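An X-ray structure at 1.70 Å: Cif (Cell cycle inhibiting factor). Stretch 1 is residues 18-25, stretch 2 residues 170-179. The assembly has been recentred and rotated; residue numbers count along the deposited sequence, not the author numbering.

Stretch 1 18-25: MKLFLDKD
Stretch 2 (170-179) NIEKNIEIIK

What fills the apolar centre of this contact? Leu 20, Phe 21, Ile 171 and Ile 178 do, and Ile 171 is the residue that joins the first two. Its side chain (chi1 t, chi2 p) carries CD1 to 3.7 Å from CB of Leu 20 and to 4.0 Å from the centroid of the Phe 21 ring, only 9° off the ring normal, so the methyl sits squarely over a face in a CH-pi contact. The ring gets there although CA-to-CB of Phe 21 points away: chi1 of -83° and chi2 of -91° bring its end back, with CD1 4.0 Å from CB of Ile 171. Leu 20 (m, t) starts sideways and likewise comes nearer at its end, where CD2 lies 3.9 Å from CB of Asn 174 and 4.1 Å from CD1 of Ile 178, the latter in the t, t rotamer.

How do the two backbones lie to allow this packing? Residues 18-22 are the end of a helix that begins earlier in the chain, while 170-179 are helical throughout and belong to a longer helix. The axes approach to 7.7 Å, with 122° between their N-to-C directions. CA of Phe 21 is 4.6 Å from CA of Ile 171, and CA of Leu 20 is 5.5 Å from CA of Asn 174. The approach is close enough for CA of Ile 171 to make a CA-H...O contact with O of Leu 20, at 3.6 Å.

Why can one asparagine tie down the end of the first helix? Asp 23 is the first residue to leave helical phi/psi (-70/136), although its N still bonds to O of Lys 19 at 2.9 Å. From Leu 20 onward the carbonyls lack the next turn of helix to serve them. Asn 174, its CA-to-CB bond pointing toward the first stretch and its chi angles -69° and -25°, supplies donors: ND2 bonds to O of Leu 20 at 2.9 Å (165°) and to O of Asp 23 at 3.0 Å (173°). Both are nearly straight, as expected if each amide hydrogen serves one carbonyl.

What gathers at the polar edge? O of Asp 23 is the focus. Lys 173 curls over with chi angles of 164°, -162°, 55° and 96°, and its NZ donates to O of Asp 23 at 3.1 Å and to OD1 of Asn 174 at 2.6 Å, so it braces the asparagine as well as the carbonyl. A water donates to OD1 of Asn 174 at 2.7 Å and weakly to O of Asp 23 at 3.2 Å, linking the same two atoms. Asn 170 also points its CA-to-CB bond toward the first stretch, with chi1 t. Beyond Asp 23 the chain runs extended through Lys 24 (-158/180), whose side chain (p, t, t, m) starts sideways and ends leading away from the second helix.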

ATOM      1  N   MET A  18       3.055  -3.954  -7.402  1.00 18.38           N
ATOM      2  CA  MET A  18       4.283  -3.169  -7.521  1.00 18.74           C
ATOM      3  C   MET A  18       4.555  -2.374  -6.238  1.00 19.38           C
ATOM      4  O   MET A  18       5.701  -2.324  -5.775  1.00 18.66           O
ATOM      5  CB  MET A  18       4.230  -2.238  -8.736  1.00 18.13           C
ATOM      6  CG  MET A  18       4.156  -2.973 -10.051  1.00 19.36           C
ATOM      7  SD  MET A  18       5.591  -3.999 -10.437  1.00 19.60           S
ATOM      8  CE  MET A  18       6.769  -2.734 -11.003  1.00 21.95           C
ATOM      9  N   LYS A  19       3.517  -1.777  -5.653  1.00 17.86           N
ATOM     10  CA  LYS A  19       3.690  -1.021  -4.396  1.00 19.22           C
ATOM     11  C   LYS A  19       4.187  -1.955  -3.268  1.00 19.77           C
ATOM     12  O   LYS A  19       5.075  -1.584  -2.471  1.00 20.08           O
ATOM     13  CB  LYS A  19       2.396  -0.339  -3.971  1.00 19.93           C
ATOM     14  CG  LYS A  19       1.957   0.760  -4.936  1.00 22.32           C
ATOM     15  CD  LYS A  19       0.696   1.459  -4.416  1.00 27.36           C
ATOM     16  CE  LYS A  19       0.203   2.577  -5.383  1.00 31.46           C
ATOM     17  NZ  LYS A  19      -1.202   3.049  -5.018  1.00 32.71           N
ATOM     18  N   LEU A  20       3.632  -3.160  -3.208  1.00 19.92           N
ATOM     19  CA  LEU A  20       4.075  -4.133  -2.203  1.00 20.85           C
ATOM     20  C   LEU A  20       5.539  -4.458  -2.331  1.00 20.88           C
ATOM     21  O   LEU A  20       6.254  -4.598  -1.332  1.00 22.07           O
ATOM     22  CB  LEU A  20       3.244  -5.443  -2.280  1.00 21.51           C
ATOM     23  CG  LEU A  20       1.833  -5.276  -1.700  1.00 27.84           C
ATOM     24  CD1 LEU A  20       1.019  -6.535  -1.990  1.00 30.43           C
ATOM     25  CD2 LEU A  20       1.837  -5.018  -0.176  1.00 32.13           C
ATOM     26  N   PHE A  21       6.012  -4.628  -3.560  1.00 19.03           N
ATOM     27  CA  PHE A  21       7.433  -4.948  -3.755  1.00 18.81           C
ATOM     28  C   PHE A  21       8.370  -3.785  -3.505  1.00 20.41           C
ATOM     29  O   PHE A  21       9.499  -3.995  -3.071  1.00 21.53           O
ATOM     30  CB  PHE A  21       7.700  -5.490  -5.149  1.00 18.56           C
ATOM     31  CG  PHE A  21       7.414  -6.984  -5.270  1.00 20.35           C
ATOM     32  CD1 PHE A  21       8.391  -7.937  -5.049  1.00 22.41           C
ATOM     33  CD2 PHE A  21       6.138  -7.451  -5.524  1.00 21.44           C
ATOM     34  CE1 PHE A  21       8.105  -9.295  -5.112  1.00 23.78           C
ATOM     35  CE2 PHE A  21       5.871  -8.784  -5.586  1.00 23.09           C
ATOM     36  CZ  PHE A  21       6.837  -9.725  -5.378  1.00 23.95           C
ATOM     37  N   LEU A  22       7.932  -2.587  -3.847  1.00 18.68           N
ATOM     38  CA  LEU A  22       8.815  -1.420  -4.016  1.00 18.79           C
ATOM     39  C   LEU A  22       8.713  -0.299  -3.010  1.00 20.49           C
ATOM     40  O   LEU A  22       9.713   0.424  -2.810  1.00 21.40           O
ATOM     41  CB  LEU A  22       8.622  -0.834  -5.404  1.00 19.12           C
ATOM     42  CG  LEU A  22       8.841  -1.805  -6.553  1.00 18.30           C
ATOM     43  CD1 LEU A  22       8.484  -1.197  -7.949  1.00 20.11           C
ATOM     44  CD2 LEU A  22      10.293  -2.342  -6.587  1.00 20.62           C
ATOM     45  N   ASP A  23       7.565  -0.123  -2.370  1.00 19.80           N
ATOM     46  CA  ASP A  23       7.392   1.038  -1.509  1.00 20.93           C
ATOM     47  C   ASP A  23       8.251   0.934  -0.259  1.00 22.98           C
ATOM     48  O   ASP A  23       8.358  -0.114   0.367  1.00 22.78           O
ATOM     49  CB  ASP A  23       5.951   1.239  -1.129  1.00 21.80           C
ATOM     50  CG  ASP A  23       5.094   1.820  -2.267  1.00 22.90           C
ATOM     51  OD1 ASP A  23       5.603   1.976  -3.368  1.00 22.04           O
ATOM     52  OD2 ASP A  23       3.900   2.079  -2.020  1.00 26.31           O
ATOM     53  N   LYS A  24       8.886   2.043   0.070  1.00 23.47           N
ATOM     54  CA  LYS A  24       9.745   2.122   1.230  1.00 25.64           C
ATOM     55  C   LYS A  24       9.875   3.559   1.647  1.00 27.13           C
ATOM     56  O   LYS A  24       9.314   4.426   1.026  1.00 27.06           O
ATOM     57  CB  LYS A  24      11.100   1.493   0.899  1.00 25.71           C
ATOM     58  CG  LYS A  24      11.838   2.120  -0.158  1.00 27.78           C
ATOM     59  CD  LYS A  24      13.026   1.286  -0.599  1.00 34.73           C
ATOM     60  CE  LYS A  24      13.975   2.115  -1.455  1.00 38.07           C
ATOM     61  NZ  LYS A  24      13.499   2.612  -2.805  1.00 39.15           N
ATOM     62  N   ASP A  25      10.639   3.815   2.712  1.00 28.58           N
ATOM     63  CA  ASP A  25      10.894   5.185   3.102  1.00 30.20           C
ATOM     64  C   ASP A  25      11.524   5.930   1.942  1.00 29.74           C
ATOM     65  O   ASP A  25      12.544   5.478   1.358  1.00 31.23           O
ATOM     66  CB  ASP A  25      11.813   5.214   4.323  1.00 30.83           C
ATOM     67  CG  ASP A  25      11.141   4.744   5.596  1.00 35.15           C
ATOM     68  OD1 ASP A  25       9.884   4.771   5.752  1.00 40.53           O
ATOM     69  OD2 ASP A  25      11.907   4.345   6.510  1.00 44.54           O
ATOM     70  N   ASN A 170      11.968  -5.822   1.776  1.00 28.70           N
ATOM     71  CA  ASN A 170      10.932  -4.854   1.634  1.00 27.38           C
ATOM     72  C   ASN A 170       9.557  -5.479   1.350  1.00 25.90           C
ATOM     73  O   ASN A 170       8.525  -5.056   1.903  1.00 24.37           O
ATOM     74  CB  ASN A 170      11.301  -3.927   0.521  1.00 28.39           C
ATOM     75  CG  ASN A 170      10.560  -2.711   0.574  1.00 30.40           C
ATOM     76  OD1 ASN A 170       9.803  -2.381  -0.348  1.00 35.50           O
ATOM     77  ND2 ASN A 170      10.723  -1.986   1.679  1.00 33.86           N
ATOM     78  N   ILE A 171       9.544  -6.471   0.477  1.00 25.36           N
ATOM     79  CA  ILE A 171       8.268  -7.166   0.182  1.00 25.82           C
ATOM     80  C   ILE A 171       7.764  -7.808   1.475  1.00 25.84           C
ATOM     81  O   ILE A 171       6.566  -7.740   1.791  1.00 25.91           O
ATOM     82  CB  ILE A 171       8.355  -8.122  -1.048  1.00 25.87           C
ATOM     83  CG1 ILE A 171       7.036  -8.894  -1.269  1.00 29.15           C
ATOM     84  CG2 ILE A 171       9.465  -9.170  -0.912  1.00 29.92           C
ATOM     85  CD1 ILE A 171       5.813  -8.016  -1.526  1.00 29.97           C
ATOM     86  N   GLU A 172       8.682  -8.373   2.260  1.00 27.14           N
ATOM     87  CA  GLU A 172       8.294  -9.021   3.506  1.00 28.63           C
ATOM     88  C   GLU A 172       7.656  -8.015   4.434  1.00 27.08           C
ATOM     89  O   GLU A 172       6.604  -8.290   4.970  1.00 28.79           O
ATOM     90  CB  GLU A 172       9.502  -9.667   4.204  1.00 29.78           C
ATOM     91  CG  GLU A 172      10.052 -10.897   3.558  1.00 35.78           C
ATOM     92  CD  GLU A 172      11.381 -11.348   4.177  1.00 43.69           C
ATOM     93  OE1 GLU A 172      12.004 -12.249   3.583  1.00 49.44           O
ATOM     94  OE2 GLU A 172      11.791 -10.804   5.244  1.00 48.12           O
ATOM     95  N   LYS A 173       8.284  -6.844   4.626  1.00 26.86           N
ATOM     96  CA  LYS A 173       7.773  -5.798   5.485  1.00 26.57           C
ATOM     97  C   LYS A 173       6.408  -5.305   4.999  1.00 26.43           C
ATOM     98  O   LYS A 173       5.485  -5.149   5.792  1.00 25.39           O
ATOM     99  CB  LYS A 173       8.745  -4.616   5.525  1.00 28.43           C
ATOM    100  CG  LYS A 173       8.160  -3.320   6.082  1.00 33.64           C
ATOM    101  CD  LYS A 173       8.968  -2.034   5.718  1.00 39.28           C
ATOM    102  CE  LYS A 173       9.218  -1.802   4.156  1.00 42.29           C
ATOM    103  NZ  LYS A 173       8.261  -0.890   3.390  1.00 37.87           N
ATOM    104  N   ASN A 174       6.268  -5.072   3.689  1.00 24.38           N
ATOM    105  CA  ASN A 174       4.989  -4.595   3.177  1.00 23.95           C
ATOM    106  C   ASN A 174       3.824  -5.583   3.277  1.00 23.59           C
ATOM    107  O   ASN A 174       2.680  -5.179   3.436  1.00 24.10           O
ATOM    108  CB  ASN A 174       5.140  -4.061   1.743  1.00 24.16           C
ATOM    109  CG  ASN A 174       5.948  -2.750   1.701  1.00 25.22           C
ATOM    110  OD1 ASN A 174       5.993  -2.006   2.685  1.00 27.38           O
ATOM    111  ND2 ASN A 174       6.578  -2.473   0.571  1.00 22.00           N
ATOM    112  N   ILE A 175       4.121  -6.877   3.208  1.00 23.86           N
ATOM    113  CA  ILE A 175       3.072  -7.888   3.386  1.00 24.13           C
ATOM    114  C   ILE A 175       2.631  -7.890   4.834  1.00 24.06           C
ATOM    115  O   ILE A 175       1.455  -7.969   5.102  1.00 24.50           O
ATOM    116  CB  ILE A 175       3.518  -9.267   2.965  1.00 24.97           C
ATOM    117  CG1 ILE A 175       3.675  -9.329   1.439  1.00 28.05           C
ATOM    118  CG2 ILE A 175       2.476 -10.338   3.423  1.00 27.74           C
ATOM    119  CD1 ILE A 175       4.435 -10.546   0.946  1.00 30.62           C
ATOM    120  N   GLU A 176       3.578  -7.775   5.765  1.00 25.12           N
ATOM    121  CA  GLU A 176       3.189  -7.638   7.171  1.00 26.18           C
ATOM    122  C   GLU A 176       2.282  -6.428   7.399  1.00 25.55           C
ATOM    123  O   GLU A 176       1.304  -6.481   8.135  1.00 24.89           O
ATOM    124  CB  GLU A 176       4.417  -7.625   8.085  1.00 26.90           C
ATOM    125  CG  GLU A 176       5.119  -8.962   8.142  1.00 33.94           C
ATOM    126  CD  GLU A 176       4.171 -10.105   8.543  1.00 40.11           C
ATOM    127  OE1 GLU A 176       3.491  -9.985   9.599  1.00 46.83           O
ATOM    128  OE2 GLU A 176       4.086 -11.114   7.799  1.00 47.39           O
ATOM    129  N   ILE A 177       2.599  -5.305   6.750  1.00 24.18           N
ATOM    130  CA  ILE A 177       1.770  -4.133   6.864  1.00 25.07           C
ATOM    131  C   ILE A 177       0.371  -4.337   6.307  1.00 24.60           C
ATOM    132  O   ILE A 177      -0.619  -3.986   6.971  1.00 24.84           O
ATOM    133  CB  ILE A 177       2.486  -2.897   6.201  1.00 25.13           C
ATOM    134  CG1 ILE A 177       3.768  -2.524   6.948  1.00 27.54           C
ATOM    135  CG2 ILE A 177       1.519  -1.738   6.115  1.00 25.96           C
ATOM    136  CD1 ILE A 177       4.784  -1.801   6.040  1.00 30.96           C
ATOM    137  N   ILE A 178       0.244  -4.920   5.117  1.00 23.79           N
ATOM    138  CA  ILE A 178      -1.077  -5.111   4.533  1.00 26.14           C
ATOM    139  C   ILE A 178      -1.959  -6.050   5.397  1.00 25.27           C
ATOM    140  O   ILE A 178      -3.156  -5.785   5.548  1.00 24.84           O
ATOM    141  CB  ILE A 178      -0.991  -5.483   3.031  1.00 26.40           C
ATOM    142  CG1 ILE A 178      -2.290  -5.147   2.294  1.00 31.50           C
ATOM    143  CG2 ILE A 178      -0.630  -6.895   2.828  1.00 29.75           C
ATOM    144  CD1 ILE A 178      -2.158  -5.266   0.749  1.00 32.11           C
ATOM    145  N   LYS A 179      -1.351  -7.061   6.002  1.00 25.63           N
ATOM    146  CA  LYS A 179      -2.119  -8.007   6.822  1.00 26.57           C
ATOM    147  C   LYS A 179      -2.602  -7.281   8.063  1.00 26.12           C
ATOM    148  O   LYS A 179      -3.753  -7.432   8.458  1.00 26.65           O
ATOM    149  CB  LYS A 179      -1.275  -9.215   7.225  1.00 26.40           C
ATOM    150  CG  LYS A 179      -0.913 -10.104   6.076  1.00 29.44           C
ATOM    151  CD  LYS A 179      -0.328 -11.436   6.547  1.00 33.59           C
ATOM    152  CE  LYS A 179       1.067 -11.295   7.035  1.00 39.01           C
ATOM    153  NZ  LYS A 179       1.597 -12.616   7.571  1.00 42.29           N
TER
HETATM  154  O   HOH W   1       6.160   0.730   2.528  1.00 54.14           O